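Local coordinates for hypothetical protein AF0941 (Archaeoglobus fulgidus, PDB 1YOZ), which is of unknown function but belongs to the AF0941-like family and forms a mainly helical chain that pairs with a second copy of itself, at residues I46-L49 with Y50-G53; E56-E59 with V60-N63; Y108-R111 with V112-E115; I6-F9 with L10-G14. All blocks are in the same frame, centred on the assembly; numbering follows the deposited sequence.

Interaction 1. Residues I46-L49 with Y50-G53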
loop_
_atom_site.group_PDB
_atom_site.type_symbol
_atom_site.label_atom_id
_atom_site.label_comp_id
_atom_site.label_asym_id
_atom_site.label_seq_id
_atom_site.Cartn_x
_atom_site.Cartn_y
_atom_site.Cartn_z
ATOM N N ILE B 46 -2.540 -10.599 11.113
ATOM C CA ILE B 46 -2.310 -9.283 11.714
ATOM C C ILE B 46 -2.704 -9.295 13.211
ATOM O O ILE B 46 -1.938 -8.874 14.114
ATOM C CB ILE B 46 -3.146 -8.193 10.962
ATOM C CG1 ILE B 46 -2.630 -8.045 9.505
ATOM C CG2 ILE B 46 -3.120 -6.847 11.697
ATOM C CD1 ILE B 46 -3.647 -7.474 8.529
ATOM N N LEU B 47 -3.905 -9.783 13.459
ATOM C CA LEU B 47 -4.344 -9.926 14.847
ATOM C C LEU B 47 -3.338 -10.735 15.667
ATOM O O LEU B 47 -2.985 -10.304 16.751
ATOM C CB LEU B 47 -5.764 -10.462 14.927
ATOM C CG LEU B 47 -6.858 -9.388 14.912
ATOM C CD1 LEU B 47 -8.199 -10.051 14.841
ATOM C CD2 LEU B 47 -6.793 -8.527 16.160
ATOM N N ASN B 48 -2.809 -11.834 15.116
ATOM C CA ASN B 48 -1.796 -12.655 15.832
ATOM C C ASN B 48 -0.426 -12.035 16.106
ATOM O O ASN B 48 0.213 -12.335 17.134
ATOM C CB ASN B 48 -1.658 -14.049 15.204
ATOM C CG ASN B 48 -2.882 -14.892 15.419
ATOM O OD1 ASN B 48 -3.749 -14.547 16.235
ATOM N ND2 ASN B 48 -2.991 -15.994 14.673
ATOM N N LEU B 49 0.041 -11.148 15.214
ATOM C CA LEU B 49 1.217 -10.328 15.505
ATOM C C LEU B 49 1.011 -9.438 16.732
ATOM O O LEU B 49 1.935 -9.194 17.551
ATOM C CB LEU B 49 1.529 -9.440 14.286
ATOM C CG LEU B 49 2.002 -10.171 13.045
ATOM C CD1 LEU B 49 2.394 -9.097 11.954
ATOM C CD2 LEU B 49 3.203 -10.964 13.359
ATOM N N TYR B 50 -0.203 -8.924 16.856
ATOM C CA TYR B 50 -0.510 -8.080 18.000
ATOM C C TYR B 50 -0.498 -9.045 19.211
ATOM O O TYR B 50 0.264 -8.874 20.147
ATOM C CB TYR B 50 -1.876 -7.430 17.822
ATOM C CG TYR B 50 -2.393 -6.689 19.036
ATOM C CD1 TYR B 50 -1.711 -5.596 19.552
ATOM C CD2 TYR B 50 -3.557 -7.094 19.661
ATOM C CE1 TYR B 50 -2.171 -4.941 20.660
ATOM C CE2 TYR B 50 -4.028 -6.442 20.769
ATOM C CZ TYR B 50 -3.336 -5.360 21.258
ATOM O OH TYR B 50 -3.825 -4.686 22.373
ATOM N N LYS B 51 -1.289 -10.105 19.101
ATOM C CA LYS B 51 -1.549 -11.004 20.231
ATOM C C LYS B 51 -0.295 -11.793 20.709
ATOM O O LYS B 51 -0.294 -12.355 21.815
ATOM C CB LYS B 51 -2.718 -11.919 19.872
ATOM C CG LYS B 51 -4.059 -11.216 19.851
ATOM C CD LYS B 51 -5.104 -12.119 19.229
ATOM C CE LYS B 51 -6.504 -11.513 19.140
ATOM N NZ LYS B 51 -7.280 -12.538 18.326
ATOM N N SER B 52 0.758 -11.831 19.881
ATOM C CA SER B 52 2.029 -12.467 20.224
ATOM C C SER B 52 3.090 -11.421 20.550
ATOM O O SER B 52 4.258 -11.734 20.755
ATOM C CB SER B 52 2.489 -13.410 19.094
ATOM O OG SER B 52 2.693 -12.707 17.855
ATOM N N GLY B 53 2.677 -10.165 20.594
ATOM C CA GLY B 53 3.564 -9.091 20.992
ATOM C C GLY B 53 4.618 -8.701 19.969
ATOM O O GLY B 53 5.576 -7.994 20.290
HETATM O O HOH W 1 -6.154 -13.563 16.055
#
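Lys51 lies along the helix surface above the last full turn, its aliphatic part passing over the carbonyl of Leu47: CG comes within 3.4 Å of Leu47 O, the same oxygen that accepts the Lys51 N-H at 2.9 Å in the carbonyl plane. With the chain extended beyond CG, the ammonium reaches past the Leu47 methyls, where CE of Lys51 is 4.2 Å from CD2 of Leu47, and meets a water 2.7 Å from NZ. That water donates in turn to Asn48 OD1, so amide and ammonium are joined through solvent.

Tyr50 leaves the same turn in another direction. Its CB lies 3.3 Å from Leu47 O, and with CG anti to the backbone N (chi1 172°) the ring swings off toward Lys57 of helix 57-73 and Glu115. The Tyr50 N-H goes to Ile46 O, with a weak second share to Leu47 O.

Beyond them Ser52 turns its hydroxyl back onto the chain, OG donating to Asn48 O at 2.6 Å beside a weak bond from its own N-H. Gly53 follows with a positive phi of 73°. A glycine in left-handed conformation just past the last turn is a common way for an alpha-helix to end, here helix 32-51, with the Ser52 hydroxyl covering one late carbonyl.

Interaction 2. Residues E56-E59 with V60-N63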
loop_
_atom_site.group_PDB
_atom_site.type_symbol
_atom_site.label_atom_id
_atom_site.label_comp_id
_atom_site.label_asym_id
_atom_site.label_seq_id
_atom_site.Cartn_x
_atom_site.Cartn_y
_atom_site.Cartn_z
ATOM N N GLU B 56 2.860 -3.701 18.029
ATOM C CA GLU B 56 2.089 -2.853 18.921
ATOM C C GLU B 56 0.743 -2.528 18.327
ATOM O O GLU B 56 0.555 -2.666 17.117
ATOM C CB GLU B 56 2.839 -1.568 19.096
ATOM C CG GLU B 56 4.334 -1.773 18.993
ATOM C CD GLU B 56 4.969 -0.772 18.056
ATOM O OE1 GLU B 56 5.462 -1.206 16.981
ATOM O OE2 GLU B 56 4.956 0.445 18.397
ATOM N N LYS B 57 -0.181 -2.045 19.159
ATOM C CA LYS B 57 -1.562 -1.852 18.710
ATOM C C LYS B 57 -1.650 -0.804 17.592
ATOM O O LYS B 57 -2.500 -0.881 16.720
ATOM C CB LYS B 57 -2.521 -1.554 19.890
ATOM C CG LYS B 57 -2.981 -0.109 20.051
ATOM C CD LYS B 57 -3.963 0.074 21.214
ATOM C CE LYS B 57 -5.256 -0.676 20.966
ATOM N NZ LYS B 57 -6.053 -0.002 19.897
ATOM N N GLU B 58 -0.759 0.172 17.634
ATOM C CA GLU B 58 -0.781 1.274 16.651
ATOM C C GLU B 58 -0.202 0.815 15.293
ATOM O O GLU B 58 -0.610 1.351 14.261
ATOM C CB GLU B 58 0.006 2.452 17.177
ATOM C CG GLU B 58 -0.710 3.801 17.155
ATOM C CD GLU B 58 -0.293 4.658 18.341
ATOM O OE1 GLU B 58 -0.320 4.142 19.491
ATOM O OE2 GLU B 58 0.074 5.835 18.142
ATOM N N GLU B 59 0.719 -0.165 15.303
ATOM C CA GLU B 59 1.178 -0.785 14.058
ATOM C C GLU B 59 0.063 -1.602 13.450
ATOM O O GLU B 59 -0.128 -1.580 12.240
ATOM C CB GLU B 59 2.358 -1.751 14.228
ATOM C CG GLU B 59 3.738 -1.188 14.392
ATOM C CD GLU B 59 4.346 -0.660 13.133
ATOM O OE1 GLU B 59 4.767 -1.431 12.240
ATOM O OE2 GLU B 59 4.468 0.546 13.077
ATOM N N VAL B 60 -0.633 -2.418 14.250
ATOM C CA VAL B 60 -1.673 -3.199 13.620
ATOM C C VAL B 60 -2.849 -2.341 13.211
ATOM O O VAL B 60 -3.497 -2.676 12.246
ATOM C CB VAL B 60 -2.144 -4.457 14.418
ATOM C CG1 VAL B 60 -0.974 -5.460 14.615
ATOM C CG2 VAL B 60 -2.806 -4.047 15.709
ATOM N N GLN B 61 -3.116 -1.252 13.940
ATOM C CA GLN B 61 -4.145 -0.254 13.557
ATOM C C GLN B 61 -3.846 0.403 12.206
ATOM O O GLN B 61 -4.712 0.606 11.414
ATOM C CB GLN B 61 -4.190 0.877 14.589
ATOM C CG GLN B 61 -4.789 0.501 15.949
ATOM C CD GLN B 61 -4.813 1.698 16.901
ATOM O OE1 GLN B 61 -3.780 2.320 17.202
ATOM N NE2 GLN B 61 -5.998 2.042 17.351
ATOM N N ARG B 62 -2.598 0.762 11.994
ATOM C CA ARG B 62 -2.128 1.234 10.685
ATOM C C ARG B 62 -2.354 0.175 9.603
ATOM O O ARG B 62 -2.974 0.447 8.596
ATOM C CB ARG B 62 -0.652 1.591 10.840
ATOM C CG ARG B 62 -0.061 2.369 9.674
ATOM C CD ARG B 62 0.644 1.434 8.721
ATOM N NE ARG B 62 1.381 2.206 7.726
ATOM C CZ ARG B 62 2.366 1.729 6.970
ATOM N NH1 ARG B 62 2.706 0.441 7.048
ATOM N NH2 ARG B 62 2.945 2.542 6.077
ATOM N N ASN B 63 -1.929 -1.077 9.830
ATOM C CA ASN B 63 -2.186 -2.128 8.828
ATOM C C ASN B 63 -3.678 -2.303 8.482
ATOM O O ASN B 63 -4.048 -2.500 7.323
ATOM C CB ASN B 63 -1.574 -3.465 9.323
ATOM C CG ASN B 63 -1.394 -4.525 8.217
ATOM O OD1 ASN B 63 -0.587 -5.432 8.403
ATOM N ND2 ASN B 63 -2.123 -4.429 7.091
#
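Val60 N donates to Glu56 O and Asn63 N to Glu59 O, the outer two of the i-to-i+4 bonds that run along this stretch. The first is 3.1 Å long and points nearly along the C=O axis; the second is straight at the hydrogen, 169°. Between them Arg62 N reaches Glu58 O from 41° out of the carbonyl plane. Glu56 holds the N-cap position, so these are the first two turns of helix 57-73, and its carbonyl also receives a weak bond from Glu59 N.

Van der Waals contact is made by CG2 of Val60, set between the backbone N and the carbonyl carbon and lying 3.3 Å from Lys57 O. Gln61, extended beyond CG, lies against both the Lys57 and Glu58 side chains, crossing each obliquely: its CD is 4.1 Å from CG of Lys57, and its amide plane stands 77° from the Glu58 carboxylate. A glycine in its place would probably leave the Glu58 chain and the aliphatic part of Lys57 without their shared neighbour and freer to turn.

The charged ends find partners elsewhere. Lys57 makes a salt bridge with Glu115, and the Glu59 carboxylate takes three bonds, from the backbone N of Met3 and of Leu4 and from His2 ND1. Arg62 crosses the dimer interface, its NE paired with Asp11 of the second subunit and NH2 on that subunit's Tyr5 O.

Interaction 3. Residues Y108-R111 with V112-E115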
loop_
_atom_site.group_PDB
_atom_site.type_symbol
_atom_site.label_atom_id
_atom_site.label_comp_id
_atom_site.label_asym_id
_atom_site.label_seq_id
_atom_site.Cartn_x
_atom_site.Cartn_y
_atom_site.Cartn_z
ATOM N N TYR B 108 -16.127 -6.601 6.812
ATOM C CA TYR B 108 -15.451 -7.631 7.647
ATOM C C TYR B 108 -14.189 -7.092 8.352
ATOM O O TYR B 108 -13.936 -7.375 9.530
ATOM C CB TYR B 108 -15.090 -8.888 6.805
ATOM C CG TYR B 108 -14.419 -9.983 7.603
ATOM C CD1 TYR B 108 -15.154 -11.083 8.072
ATOM C CD2 TYR B 108 -13.057 -9.923 7.907
ATOM C CE1 TYR B 108 -14.553 -12.072 8.824
ATOM C CE2 TYR B 108 -12.435 -10.914 8.645
ATOM C CZ TYR B 108 -13.183 -12.007 9.102
ATOM O OH TYR B 108 -12.558 -13.004 9.868
ATOM N N ILE B 109 -13.375 -6.336 7.631
ATOM C CA ILE B 109 -12.132 -5.757 8.226
ATOM C C ILE B 109 -12.534 -4.757 9.312
ATOM O O ILE B 109 -11.944 -4.672 10.421
ATOM C CB ILE B 109 -11.238 -5.054 7.128
ATOM C CG1 ILE B 109 -10.633 -6.094 6.151
ATOM C CG2 ILE B 109 -10.166 -4.187 7.778
ATOM C CD1 ILE B 109 -10.150 -5.553 4.817
ATOM N N ASP B 110 -13.573 -3.987 8.969
ATOM C CA ASP B 110 -14.116 -2.994 9.851
ATOM C C ASP B 110 -14.488 -3.674 11.161
ATOM O O ASP B 110 -14.249 -3.124 12.221
ATOM C CB ASP B 110 -15.335 -2.332 9.172
ATOM C CG ASP B 110 -15.816 -1.122 9.890
ATOM O OD1 ASP B 110 -14.979 -0.255 10.215
ATOM O OD2 ASP B 110 -17.043 -1.036 10.124
ATOM N N ARG B 111 -15.050 -4.876 11.051
ATOM C CA ARG B 111 -15.439 -5.747 12.164
ATOM C C ARG B 111 -14.239 -6.196 13.036
ATOM O O ARG B 111 -14.219 -5.966 14.247
ATOM C CB ARG B 111 -16.224 -6.945 11.566
ATOM C CG ARG B 111 -16.748 -8.012 12.520
ATOM C CD ARG B 111 -17.235 -9.234 11.753
ATOM N NE ARG B 111 -16.971 -10.449 12.520
ATOM C CZ ARG B 111 -17.264 -11.689 12.133
ATOM N NH1 ARG B 111 -17.835 -11.926 10.955
ATOM N NH2 ARG B 111 -16.965 -12.710 12.931
ATOM N N VAL B 112 -13.220 -6.808 12.429
ATOM C CA VAL B 112 -12.053 -7.276 13.235
ATOM C C VAL B 112 -11.135 -6.153 13.750
ATOM O O VAL B 112 -10.423 -6.311 14.761
ATOM C CB VAL B 112 -11.230 -8.428 12.522
ATOM C CG1 VAL B 112 -11.719 -8.704 11.160
ATOM C CG2 VAL B 112 -9.757 -8.136 12.494
ATOM N N GLU B 113 -11.149 -5.031 13.031
ATOM C CA GLU B 113 -10.422 -3.820 13.427
ATOM C C GLU B 113 -10.778 -3.499 14.888
ATOM O O GLU B 113 -9.877 -3.265 15.692
ATOM C CB GLU B 113 -10.832 -2.659 12.525
ATOM C CG GLU B 113 -9.743 -1.731 11.978
ATOM C CD GLU B 113 -10.344 -0.606 11.149
ATOM O OE1 GLU B 113 -9.589 0.217 10.552
ATOM O OE2 GLU B 113 -11.597 -0.510 11.113
ATOM N N LYS B 114 -12.079 -3.476 15.221
ATOM C CA LYS B 114 -12.529 -3.395 16.629
ATOM C C LYS B 114 -11.862 -4.567 17.377
ATOM O O LYS B 114 -12.076 -5.714 17.041
ATOM C CB LYS B 114 -14.070 -3.413 16.747
ATOM C CG LYS B 114 -14.784 -3.027 15.467
ATOM C CD LYS B 114 -15.714 -1.833 15.601
ATOM C CE LYS B 114 -16.222 -1.407 14.212
ATOM N NZ LYS B 114 -17.425 -0.509 14.208
ATOM N N GLU B 115 -11.021 -4.270 18.356
ATOM C CA GLU B 115 -9.791 -5.067 18.517
ATOM C C GLU B 115 -9.839 -6.432 19.157
ATOM O O GLU B 115 -10.803 -7.166 18.976
ATOM C CB GLU B 115 -8.651 -4.244 19.126
ATOM C CG GLU B 115 -7.900 -3.502 18.086
ATOM C CD GLU B 115 -6.398 -3.690 18.166
ATOM O OE1 GLU B 115 -5.691 -2.667 18.261
ATOM O OE2 GLU B 115 -5.919 -4.850 18.117
HETATM O O HOH W 2 -13.463 -0.591 13.021
#
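Val112 N bonds to Tyr108 O at 3.0 Å and Glu113 N to Ile109 O at 2.8 Å, the last two regular rungs before Lys114 leaves helical geometry.

Tyr108 and Val112 are one turn apart and touch through a methyl: CG1 of Val112 is 3.4 Å from CE2 of the ring, approaching it obliquely. The torsion that puts it there, chi1 5°, nearly eclipses CG1 with the valine N, and the same methyl is pressed to 3.1 Å from Tyr108 O, so the packing looks strained.

On another face the carboxylates of Asp110 and Glu113 come together, OD1 of the first 3.5 Å from OE2 of the second, their planes 64° apart. Two like charges this close would be costly alone, but Lys68 of helix 57-73 makes a salt bridge to both oxygens and probably offsets the repulsion. A water lies within hydrogen-bonding distance of both Asp110 O and Glu113 OE2, though it has more acceptors around it than protons to give. Lys114 folds back over the helix end, bent at chi2, with CE 3.3 Å from Asp110 O; its NZ stays 4.1 Å from Asp110 OD2, beyond a salt bridge.

Around this C-terminal end of helix 99-113, Ile109 and Val112 face two helices at once. Cys43 and Leu47 meet them from helix 32-51, and Val71 and Phe64 from helix 57-73, while Tyr108 rests on Arg40.

Interaction 4. Residues I6-F9 with L10-G14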
loop_
_atom_site.group_PDB
_atom_site.type_symbol
_atom_site.label_atom_id
_atom_site.label_comp_id
_atom_site.label_asym_id
_atom_site.label_seq_id
_atom_site.Cartn_x
_atom_site.Cartn_y
_atom_site.Cartn_z
ATOM N N ILE B 6 0.692 -6.106 6.042
ATOM C CA ILE B 6 0.310 -7.340 5.417
ATOM C C ILE B 6 -0.867 -7.124 4.426
ATOM O O ILE B 6 -1.848 -6.468 4.751
ATOM C CB ILE B 6 -0.060 -8.414 6.517
ATOM C CG1 ILE B 6 1.195 -8.814 7.324
ATOM C CG2 ILE B 6 -0.716 -9.606 5.897
ATOM C CD1 ILE B 6 0.929 -9.665 8.619
ATOM N N ASN B 7 -0.731 -7.661 3.203
ATOM C CA ASN B 7 -1.776 -7.689 2.206
ATOM C C ASN B 7 -1.363 -8.719 1.170
ATOM O O ASN B 7 -0.528 -8.442 0.290
ATOM C CB ASN B 7 -1.953 -6.290 1.540
ATOM C CG ASN B 7 -3.106 -6.242 0.586
ATOM O OD1 ASN B 7 -3.555 -7.269 0.088
ATOM N ND2 ASN B 7 -3.547 -5.026 0.241
ATOM N N SER B 8 -1.925 -9.920 1.335
ATOM C CA SER B 8 -1.606 -11.088 0.537
ATOM C C SER B 8 -2.073 -10.919 -0.889
ATOM O O SER B 8 -1.361 -11.319 -1.799
ATOM C CB SER B 8 -2.251 -12.324 1.171
ATOM O OG SER B 8 -1.573 -12.597 2.411
ATOM N N PHE B 9 -3.230 -10.286 -1.081
ATOM C CA PHE B 9 -3.727 -10.108 -2.449
ATOM C C PHE B 9 -2.791 -9.213 -3.243
ATOM O O PHE B 9 -2.380 -9.548 -4.399
ATOM C CB PHE B 9 -5.150 -9.552 -2.498
ATOM C CG PHE B 9 -5.684 -9.408 -3.887
ATOM C CD1 PHE B 9 -6.311 -10.485 -4.521
ATOM C CD2 PHE B 9 -5.554 -8.201 -4.578
ATOM C CE1 PHE B 9 -6.781 -10.369 -5.830
ATOM C CE2 PHE B 9 -6.002 -8.077 -5.893
ATOM C CZ PHE B 9 -6.628 -9.151 -6.516
ATOM N N LEU B 10 -2.442 -8.090 -2.629
ATOM C CA LEU B 10 -1.514 -7.132 -3.250
ATOM C C LEU B 10 -0.184 -7.778 -3.615
ATOM O O LEU B 10 0.294 -7.642 -4.734
ATOM C CB LEU B 10 -1.333 -5.892 -2.357
ATOM C CG LEU B 10 -0.343 -4.843 -2.882
ATOM C CD1 LEU B 10 -0.847 -4.120 -4.102
ATOM C CD2 LEU B 10 -0.054 -3.916 -1.749
ATOM N N ASP B 11 0.391 -8.563 -2.709
ATOM C CA ASP B 11 1.668 -9.195 -3.015
ATOM C C ASP B 11 1.541 -10.245 -4.119
ATOM O O ASP B 11 2.397 -10.315 -5.000
ATOM C CB ASP B 11 2.295 -9.847 -1.776
ATOM C CG ASP B 11 2.820 -8.837 -0.760
ATOM O OD1 ASP B 11 3.372 -7.753 -1.101
ATOM O OD2 ASP B 11 2.687 -9.146 0.416
ATOM N N ARG B 12 0.534 -11.119 -4.028
ATOM C CA ARG B 12 0.367 -12.149 -5.079
ATOM C C ARG B 12 0.128 -11.509 -6.434
ATOM O O ARG B 12 0.681 -11.946 -7.428
ATOM C CB ARG B 12 -0.793 -13.100 -4.786
ATOM C CG ARG B 12 -0.419 -14.237 -3.848
ATOM C CD ARG B 12 -1.629 -14.827 -3.130
ATOM N NE ARG B 12 -1.284 -14.955 -1.725
ATOM C CZ ARG B 12 -0.848 -16.053 -1.118
ATOM N NH1 ARG B 12 -0.726 -17.209 -1.780
ATOM N NH2 ARG B 12 -0.550 -15.986 0.181
ATOM N N MET B 13 -0.719 -10.486 -6.488
ATOM C CA MET B 13 -0.880 -9.765 -7.758
ATOM C C MET B 13 0.483 -9.329 -8.285
ATOM O O MET B 13 0.784 -9.583 -9.427
ATOM C CB MET B 13 -1.784 -8.522 -7.661
ATOM C CG MET B 13 -1.600 -7.536 -8.901
ATOM S SD MET B 13 -2.554 -6.049 -8.670
ATOM C CE MET B 13 -1.322 -5.010 -7.895
ATOM N N GLY B 14 1.282 -8.678 -7.435
ATOM C CA GLY B 14 2.553 -8.108 -7.815
ATOM C C GLY B 14 3.532 -9.153 -8.318
ATOM O O GLY B 14 4.336 -8.880 -9.227
HETATM O O HOH W 3 1.446 -9.429 2.636
#
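Asn7 turns its side chain onto the backbone of Leu10, where OD1 accepts the otherwise uncapped N-H. The bond is 3.0 Å long and almost straight, 174°, although the donor lies well above the carboxamide plane, 63° out of it, and not on a lone pair. CG stands anti to the backbone N (chi1 -175°), which carries the amide across CB of Leu10 at about a right angle, CG of Asn7 to CB of Leu10 being 3.5 Å. The other half of the amide is used as well, ND2 bonding to the Tyr5 hydroxyl. This is a classical asparagine N-cap, opening helix 8-18. With an alanine in place of Asn7, Leu10 N is likely to lose its side-chain acceptor and the Tyr5 hydroxyl its amide partner.

The other end groups of this turn are answered too. Asn7 N donates to a water at 2.9 Å, and that water donates a hydrogen bond to OD2 of Asp11, 2.6 Å away. Asn7 O takes Asp11 N, Ser8 O takes Arg12 N at 2.9 Å, and Phe9 O takes Met13 N at 2.8 Å. Ser8 OG is bonded to Asp42 of helix 32-51, and Asp11 OD1 belongs to the intersubunit salt bridge with Arg62 of the second subunit. The exception is Arg12 NE, buried here without a hydrogen-bonding partner; Ser8 O lies at the edge of the guanidinium, near its plane, yet 3.6 Å from NE. Phe9 carries the turn into the interior, its side chain packed on Ile35, Tyr70 and Leu75.

In the fold
From the N terminus, interaction 4 opens helix 8-18, interaction 1 finishes helix 32-51, interaction 2 begins helix 57-73 and interaction 3 ends helix 99-113. Each closes no more than helical turns, and they stand in series, none nesting within or crossing another. Interactions 1 and 2 flank the short connection between their helices, and Tyr50 packs on Lys57 across it. Leu47 meets Val112, bringing interaction 3 against interaction 1. The segment before helix 8-18 joins this group through Ile6, which packs on Leu49 and whose N probably bonds to Asn63 OD1. Interactions 3 and 4 do not touch, their nearest atoms about 8 Å apart.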